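PDB 5WQ3: cytokinin riboside 5'-monophosphate phosphoribohydrolase from Corynebacterium glutamicum, which belongs to the LOG-like family of the SLOG clan, with a Rossmann-like alpha/beta fold built on a parallel sheet. Local coordinates for residues Y85-V97 with G110-G124. Residues are numbered along the deposited sequence; the frame is centred on the assembly and turned at random.
Sequences YYKAGVELGEKLV and GLMEAPNKGASEANG
Gly93 and Gly118 meet backbone to backbone where the helix containing Tyr85-Val97 settles on helix 113-121, and Gly89 gives room to Ala114 and Pro115. The axes come within 6.3 Å at a crossing angle of -40°, and the CA atoms of Val90 and Gly118 are 4.2 Å apart. Three CA-H...O contacts exploit this closeness, from Pro115 CA to Gly89 O, from Val90 CA to Ala114 O and from Gly118 CA to Val90 O, the last at 3.1 Å. Gly93 CA lies 3.6 Å from Pro115 O.

Polar contact across the interface centres on Tyr86. With CG anti to the backbone N (chi1 -167°), its ring reaches across to the other helix, and OH donates a short 2.5 Å hydrogen bond to Glu113 OE1. The acceptor lies at the ring edge, yet the hydroxyl meets it from above the carboxylate plane, the two flat groups being nearly perpendicular. Over the centre of one face of the same ring sits Ala114 CB, on the ring normal and 3.7 Å from the centroid, in a CH-pi contact.

Apolar packing closes both ends. Leu111 sets CD1 against Tyr85 CB and CD2 close to the backbone of Tyr86, while Val97 splits its branches, CG2 meeting Ala119 CB at 3.6 Å and CG1 facing Ala122 CB and Gly124 CA. Here a Schellman motif with Asn123 as C-prime residue ends helix 113-121.

Helices 84-98 and 113-121 follow the adjacent parallel strands 70-74 and 102-105, as successive crossover helices of a Rossmann-like alpha/beta fold, and run side by side on one face of the sheet: Leu92 and Leu96 rest on strand 70-74, Ala119 touches strand 102-105, and Pro115 reaches both. On the side of helix 84-98 facing helix 235-246, Lys95 forms a salt bridge with Asp236.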
ATOM      1  N   TYR C  85     -54.857  15.059  22.124  1.00 28.83           N
ATOM      2  CA  TYR C  85     -54.554  16.443  22.435  1.00 27.15           C
ATOM      3  C   TYR C  85     -54.281  17.305  21.246  1.00 26.49           C
ATOM      4  O   TYR C  85     -54.703  18.470  21.230  1.00 29.29           O
ATOM      5  CB  TYR C  85     -53.333  16.551  23.305  1.00 26.41           C
ATOM      6  CG  TYR C  85     -53.375  15.834  24.595  1.00 25.46           C
ATOM      7  CD1 TYR C  85     -54.562  15.342  25.145  1.00 29.14           C
ATOM      8  CD2 TYR C  85     -52.204  15.638  25.297  1.00 27.81           C
ATOM      9  CE1 TYR C  85     -54.560  14.693  26.372  1.00 28.13           C
ATOM     10  CE2 TYR C  85     -52.202  15.022  26.531  1.00 26.58           C
ATOM     11  CZ  TYR C  85     -53.352  14.512  27.037  1.00 29.52           C
ATOM     12  OH  TYR C  85     -53.272  13.890  28.262  1.00 31.44           O
ATOM     13  N   TYR C  86     -53.525  16.796  20.274  1.00 27.63           N
ATOM     14  CA  TYR C  86     -53.261  17.523  19.034  1.00 26.55           C
ATOM     15  C   TYR C  86     -54.599  17.838  18.346  1.00 31.72           C
ATOM     16  O   TYR C  86     -54.854  18.966  17.898  1.00 28.37           O
ATOM     17  CB  TYR C  86     -52.311  16.782  18.084  1.00 27.31           C
ATOM     18  CG  TYR C  86     -51.776  17.626  16.932  1.00 25.32           C
ATOM     19  CD1 TYR C  86     -52.569  17.937  15.847  1.00 27.77           C
ATOM     20  CD2 TYR C  86     -50.496  18.154  16.953  1.00 25.48           C
ATOM     21  CE1 TYR C  86     -52.086  18.711  14.780  1.00 24.52           C
ATOM     22  CE2 TYR C  86     -50.012  18.960  15.892  1.00 26.53           C
ATOM     23  CZ  TYR C  86     -50.824  19.238  14.817  1.00 26.73           C
ATOM     24  OH  TYR C  86     -50.385  20.033  13.746  1.00 28.24           O
ATOM     25  N   LYS C  87     -55.462  16.839  18.272  1.00 31.90           N
ATOM     26  CA  LYS C  87     -56.726  17.045  17.557  1.00 34.60           C
ATOM     27  C   LYS C  87     -57.627  18.091  18.283  1.00 30.54           C
ATOM     28  O   LYS C  87     -58.273  18.965  17.642  1.00 27.31           O
ATOM     29  CB  LYS C  87     -57.455  15.721  17.386  1.00 37.03           C
ATOM     30  CG  LYS C  87     -58.780  15.814  16.647  1.00 49.31           C
ATOM     31  CD  LYS C  87     -59.422  14.415  16.569  1.00 57.57           C
ATOM     32  CE  LYS C  87     -60.946  14.441  16.463  1.00 57.33           C
ATOM     33  NZ  LYS C  87     -61.355  14.408  15.038  1.00 55.39           N
ATOM     34  N   ALA C  88     -57.646  17.982  19.602  1.00 25.57           N
ATOM     35  CA  ALA C  88     -58.272  18.973  20.456  1.00 29.10           C
ATOM     36  C   ALA C  88     -57.695  20.397  20.201  1.00 29.23           C
ATOM     37  O   ALA C  88     -58.437  21.362  19.977  1.00 26.66           O
ATOM     38  CB  ALA C  88     -58.116  18.553  21.923  1.00 28.10           C
ATOM     39  N   GLY C  89     -56.378  20.506  20.176  1.00 28.26           N
ATOM     40  CA  GLY C  89     -55.740  21.815  19.862  1.00 27.90           C
ATOM     41  C   GLY C  89     -56.192  22.406  18.539  1.00 26.90           C
ATOM     42  O   GLY C  89     -56.399  23.601  18.458  1.00 27.84           O
ATOM     43  N   VAL C  90     -56.345  21.579  17.504  1.00 26.90           N
ATOM     44  CA  VAL C  90     -56.787  22.068  16.177  1.00 28.01           C
ATOM     45  C   VAL C  90     -58.224  22.652  16.238  1.00 28.24           C
ATOM     46  O   VAL C  90     -58.489  23.762  15.719  1.00 22.66           O
ATOM     47  CB  VAL C  90     -56.666  20.979  15.088  1.00 30.43           C
ATOM     48  CG1 VAL C  90     -57.409  21.351  13.805  1.00 31.24           C
ATOM     49  CG2 VAL C  90     -55.188  20.692  14.793  1.00 31.03           C
ATOM     50  N   GLU C  91     -59.122  21.896  16.871  1.00 28.25           N
ATOM     51  CA  GLU C  91     -60.507  22.258  17.080  1.00 30.05           C
ATOM     52  C   GLU C  91     -60.626  23.526  17.933  1.00 28.37           C
ATOM     53  O   GLU C  91     -61.449  24.382  17.654  1.00 30.42           O
ATOM     54  CB  GLU C  91     -61.272  21.104  17.774  1.00 33.49           C
ATOM     55  CG  GLU C  91     -61.549  19.910  16.859  1.00 38.65           C
ATOM     56  CD  GLU C  91     -62.524  18.893  17.457  1.00 47.20           C
ATOM     57  OE1 GLU C  91     -62.592  18.745  18.708  1.00 51.79           O
ATOM     58  OE2 GLU C  91     -63.240  18.241  16.674  1.00 59.02           O
ATOM     59  N   LEU C  92     -59.792  23.646  18.955  1.00 26.05           N
ATOM     60  CA  LEU C  92     -59.739  24.857  19.763  1.00 24.15           C
ATOM     61  C   LEU C  92     -59.381  26.085  18.914  1.00 22.08           C
ATOM     62  O   LEU C  92     -60.005  27.166  19.030  1.00 21.44           O
ATOM     63  CB  LEU C  92     -58.728  24.684  20.873  1.00 24.32           C
ATOM     64  CG  LEU C  92     -58.574  25.897  21.770  1.00 23.41           C
ATOM     65  CD1 LEU C  92     -59.871  26.230  22.453  1.00 23.57           C
ATOM     66  CD2 LEU C  92     -57.480  25.640  22.794  1.00 24.25           C
ATOM     67  N   GLY C  93     -58.422  25.924  18.042  1.00 19.86           N
ATOM     68  CA  GLY C  93     -58.021  27.073  17.218  1.00 21.28           C
ATOM     69  C   GLY C  93     -59.158  27.461  16.306  1.00 25.18           C
ATOM     70  O   GLY C  93     -59.477  28.652  16.132  1.00 25.23           O
ATOM     71  N   GLU C  94     -59.781  26.453  15.714  1.00 27.54           N
ATOM     72  CA  GLU C  94     -60.953  26.677  14.847  1.00 32.17           C
ATOM     73  C   GLU C  94     -62.088  27.420  15.594  1.00 28.06           C
ATOM     74  O   GLU C  94     -62.637  28.396  15.083  1.00 27.35           O
ATOM     75  CB  GLU C  94     -61.460  25.346  14.299  1.00 37.50           C
ATOM     76  CG  GLU C  94     -62.496  25.491  13.185  1.00 50.20           C
ATOM     77  CD  GLU C  94     -63.936  25.517  13.690  1.00 60.03           C
ATOM     78  OE1 GLU C  94     -64.640  26.552  13.472  1.00 62.39           O
ATOM     79  OE2 GLU C  94     -64.357  24.490  14.298  1.00 68.00           O
ATOM     80  N   LYS C  95     -62.431  26.974  16.800  1.00 25.89           N
ATOM     81  CA  LYS C  95     -63.536  27.559  17.579  1.00 22.41           C
ATOM     82  C   LYS C  95     -63.202  28.938  18.104  1.00 22.94           C
ATOM     83  O   LYS C  95     -64.070  29.778  18.234  1.00 22.02           O
ATOM     84  CB  LYS C  95     -63.820  26.651  18.775  1.00 23.14           C
ATOM     85  CG  LYS C  95     -64.418  25.287  18.363  1.00 24.75           C
ATOM     86  CD  LYS C  95     -64.500  24.331  19.524  1.00 28.52           C
ATOM     87  CE  LYS C  95     -64.988  22.921  19.146  1.00 33.06           C
ATOM     88  NZ  LYS C  95     -66.323  22.986  18.533  1.00 35.35           N
ATOM     89  N   LEU C  96     -61.937  29.162  18.465  1.00 20.38           N
ATOM     90  CA  LEU C  96     -61.536  30.505  18.866  1.00 22.09           C
ATOM     91  C   LEU C  96     -61.729  31.491  17.717  1.00 20.65           C
ATOM     92  O   LEU C  96     -62.144  32.597  17.927  1.00 19.98           O
ATOM     93  CB  LEU C  96     -60.070  30.547  19.375  1.00 21.60           C
ATOM     94  CG  LEU C  96     -59.913  29.908  20.738  1.00 22.09           C
ATOM     95  CD1 LEU C  96     -58.447  29.673  21.074  1.00 25.73           C
ATOM     96  CD2 LEU C  96     -60.589  30.811  21.764  1.00 22.39           C
ATOM     97  N   VAL C  97     -61.439  31.067  16.498  1.00 24.78           N
ATOM     98  CA  VAL C  97     -61.528  31.988  15.350  1.00 23.73           C
ATOM     99  C   VAL C  97     -62.995  32.244  15.003  1.00 23.71           C
ATOM    100  O   VAL C  97     -63.322  33.318  14.616  1.00 21.70           O
ATOM    101  CB  VAL C  97     -60.852  31.412  14.124  1.00 27.75           C
ATOM    102  CG1 VAL C  97     -61.339  32.103  12.819  1.00 30.76           C
ATOM    103  CG2 VAL C  97     -59.361  31.567  14.289  1.00 30.96           C
ATOM    104  N   GLY C 110     -46.011  20.471  17.808  1.00 24.67           N
ATOM    105  CA  GLY C 110     -46.840  19.836  18.844  1.00 23.01           C
ATOM    106  C   GLY C 110     -48.102  20.637  19.178  1.00 23.85           C
ATOM    107  O   GLY C 110     -48.866  21.073  18.247  1.00 25.70           O
ATOM    108  N   LEU C 111     -48.316  20.927  20.457  1.00 22.32           N
ATOM    109  CA  LEU C 111     -49.573  21.590  20.809  1.00 23.90           C
ATOM    110  C   LEU C 111     -49.511  23.102  20.710  1.00 25.31           C
ATOM    111  O   LEU C 111     -50.493  23.776  21.035  1.00 27.88           O
ATOM    112  CB  LEU C 111     -50.053  21.134  22.167  1.00 22.26           C
ATOM    113  CG  LEU C 111     -50.191  19.646  22.335  1.00 22.83           C
ATOM    114  CD1 LEU C 111     -50.735  19.344  23.701  1.00 22.01           C
ATOM    115  CD2 LEU C 111     -51.103  19.064  21.264  1.00 26.63           C
ATOM    116  N   MET C 112     -48.388  23.651  20.220  1.00 26.21           N
ATOM    117  CA  MET C 112     -48.411  25.002  19.691  1.00 28.47           C
ATOM    118  C   MET C 112     -48.859  25.051  18.236  1.00 33.59           C
ATOM    119  O   MET C 112     -49.635  25.935  17.836  1.00 36.89           O
ATOM    120  CB  MET C 112     -47.037  25.635  19.813  1.00 30.07           C
ATOM    121  CG  MET C 112     -46.533  25.782  21.254  1.00 35.19           C
ATOM    122  SD  MET C 112     -44.876  26.503  21.233  1.00 35.00           S
ATOM    123  CE  MET C 112     -43.940  24.974  21.254  1.00 38.63           C
ATOM    124  N   GLU C 113     -48.360  24.135  17.407  1.00 31.36           N
ATOM    125  CA  GLU C 113     -48.774  24.125  16.038  1.00 28.57           C
ATOM    126  C   GLU C 113     -50.253  23.810  15.882  1.00 26.26           C
ATOM    127  O   GLU C 113     -50.852  24.256  14.937  1.00 26.89           O
ATOM    128  CB  GLU C 113     -47.991  23.065  15.272  1.00 31.19           C
ATOM    129  CG  GLU C 113     -48.349  22.901  13.813  1.00 31.63           C
ATOM    130  CD  GLU C 113     -47.611  21.780  13.180  1.00 36.39           C
ATOM    131  OE1 GLU C 113     -47.915  20.603  13.519  1.00 37.22           O
ATOM    132  OE2 GLU C 113     -46.717  22.083  12.373  1.00 41.05           O
ATOM    133  N   ALA C 114     -50.808  22.952  16.724  1.00 24.21           N
ATOM    134  CA  ALA C 114     -52.179  22.515  16.533  1.00 25.73           C
ATOM    135  C   ALA C 114     -53.190  23.711  16.507  1.00 25.31           C
ATOM    136  O   ALA C 114     -54.003  23.866  15.587  1.00 27.62           O
ATOM    137  CB  ALA C 114     -52.554  21.471  17.593  1.00 25.51           C
ATOM    138  N   PRO C 115     -53.075  24.615  17.475  1.00 22.43           N
ATOM    139  CA  PRO C 115     -54.109  25.642  17.419  1.00 23.58           C
ATOM    140  C   PRO C 115     -53.777  26.605  16.325  1.00 23.25           C
ATOM    141  O   PRO C 115     -54.692  27.266  15.849  1.00 24.84           O
ATOM    142  CB  PRO C 115     -54.056  26.314  18.838  1.00 23.77           C
ATOM    143  CG  PRO C 115     -52.897  25.702  19.528  1.00 22.00           C
ATOM    144  CD  PRO C 115     -52.470  24.467  18.812  1.00 21.24           C
ATOM    145  N   ASN C 116     -52.515  26.675  15.882  1.00 24.10           N
ATOM    146  CA  ASN C 116     -52.179  27.621  14.764  1.00 25.19           C
ATOM    147  C   ASN C 116     -52.835  27.036  13.473  1.00 27.14           C
ATOM    148  O   ASN C 116     -53.441  27.729  12.662  1.00 27.04           O
ATOM    149  CB  ASN C 116     -50.673  27.765  14.522  1.00 26.17           C
ATOM    150  CG  ASN C 116     -49.961  28.653  15.513  1.00 26.87           C
ATOM    151  OD1 ASN C 116     -48.968  28.238  16.109  1.00 26.84           O
ATOM    152  ND2 ASN C 116     -50.406  29.886  15.659  1.00 27.12           N
ATOM    153  N   LYS C 117     -52.701  25.742  13.306  1.00 30.11           N
ATOM    154  CA  LYS C 117     -53.335  25.033  12.209  1.00 31.57           C
ATOM    155  C   LYS C 117     -54.842  25.291  12.205  1.00 31.79           C
ATOM    156  O   LYS C 117     -55.374  25.760  11.218  1.00 32.19           O
ATOM    157  CB  LYS C 117     -53.065  23.535  12.331  1.00 32.02           C
ATOM    158  CG  LYS C 117     -53.717  22.740  11.225  1.00 35.88           C
ATOM    159  CD  LYS C 117     -53.317  21.277  11.262  1.00 38.18           C
ATOM    160  CE  LYS C 117     -53.705  20.589   9.952  1.00 42.15           C
ATOM    161  NZ  LYS C 117     -53.261  19.176  10.038  1.00 45.20           N
ATOM    162  N   GLY C 118     -55.517  24.943  13.305  1.00 30.78           N
ATOM    163  CA  GLY C 118     -56.941  25.262  13.462  1.00 30.31           C
ATOM    164  C   GLY C 118     -57.329  26.645  13.015  1.00 31.16           C
ATOM    165  O   GLY C 118     -58.222  26.804  12.179  1.00 29.14           O
ATOM    166  N   ALA C 119     -56.667  27.655  13.578  1.00 25.71           N
ATOM    167  CA  ALA C 119     -56.970  29.041  13.276  1.00 27.58           C
ATOM    168  C   ALA C 119     -56.703  29.449  11.835  1.00 30.42           C
ATOM    169  O   ALA C 119     -57.488  30.192  11.231  1.00 30.59           O
ATOM    170  CB  ALA C 119     -56.169  29.932  14.160  1.00 27.13           C
ATOM    171  N   SER C 120     -55.559  29.029  11.317  1.00 34.53           N
ATOM    172  CA  SER C 120     -55.151  29.428   9.972  1.00 35.45           C
ATOM    173  C   SER C 120     -56.126  28.822   8.958  1.00 35.32           C
ATOM    174  O   SER C 120     -56.630  29.494   8.075  1.00 34.33           O
ATOM    175  CB  SER C 120     -53.729  28.958   9.669  1.00 35.00           C
ATOM    176  OG  SER C 120     -53.215  29.733   8.585  1.00 35.30           O
ATOM    177  N   GLU C 121     -56.399  27.549   9.131  1.00 33.84           N
ATOM    178  CA  GLU C 121     -57.246  26.848   8.193  1.00 37.28           C
ATOM    179  C   GLU C 121     -58.707  27.274   8.296  1.00 37.19           C
ATOM    180  O   GLU C 121     -59.446  26.992   7.380  1.00 37.17           O
ATOM    181  CB  GLU C 121     -57.066  25.333   8.311  1.00 36.05           C
ATOM    182  CG  GLU C 121     -55.692  24.888   7.780  1.00 37.99           C
ATOM    183  CD  GLU C 121     -55.514  23.374   7.730  1.00 42.94           C
ATOM    184  OE1 GLU C 121     -56.328  22.656   8.374  1.00 44.71           O
ATOM    185  OE2 GLU C 121     -54.524  22.907   7.077  1.00 44.65           O
ATOM    186  N   ALA C 122     -59.113  27.974   9.370  1.00 33.04           N
ATOM    187  CA  ALA C 122     -60.435  28.647   9.407  1.00 29.06           C
ATOM    188  C   ALA C 122     -60.367  30.058   8.968  1.00 27.69           C
ATOM    189  O   ALA C 122     -61.252  30.830   9.270  1.00 31.71           O
ATOM    190  CB  ALA C 122     -61.028  28.618  10.793  1.00 29.36           C
ATOM    191  N   ASN C 123     -59.329  30.460   8.255  1.00 30.17           N
ATOM    192  CA  ASN C 123     -59.250  31.870   7.826  1.00 32.99           C
ATOM    193  C   ASN C 123     -59.239  32.871   8.919  1.00 32.44           C
ATOM    194  O   ASN C 123     -59.699  33.993   8.691  1.00 34.81           O
ATOM    195  CB  ASN C 123     -60.443  32.263   6.938  1.00 40.34           C
ATOM    196  CG  ASN C 123     -60.635  31.327   5.788  1.00 43.85           C
ATOM    197  OD1 ASN C 123     -61.664  30.601   5.673  1.00 47.43           O
ATOM    198  ND2 ASN C 123     -59.633  31.296   4.938  1.00 47.99           N
ATOM    199  N   GLY C 124     -58.744  32.501  10.116  1.00 31.63           N
ATOM    200  CA  GLY C 124     -58.554  33.463  11.187  1.00 32.27           C
ATOM    201  C   GLY C 124     -57.094  33.919  11.273  1.00 30.76           C
ATOM    202  O   GLY C 124     -56.240  33.457  10.528  1.00 31.86           O
TER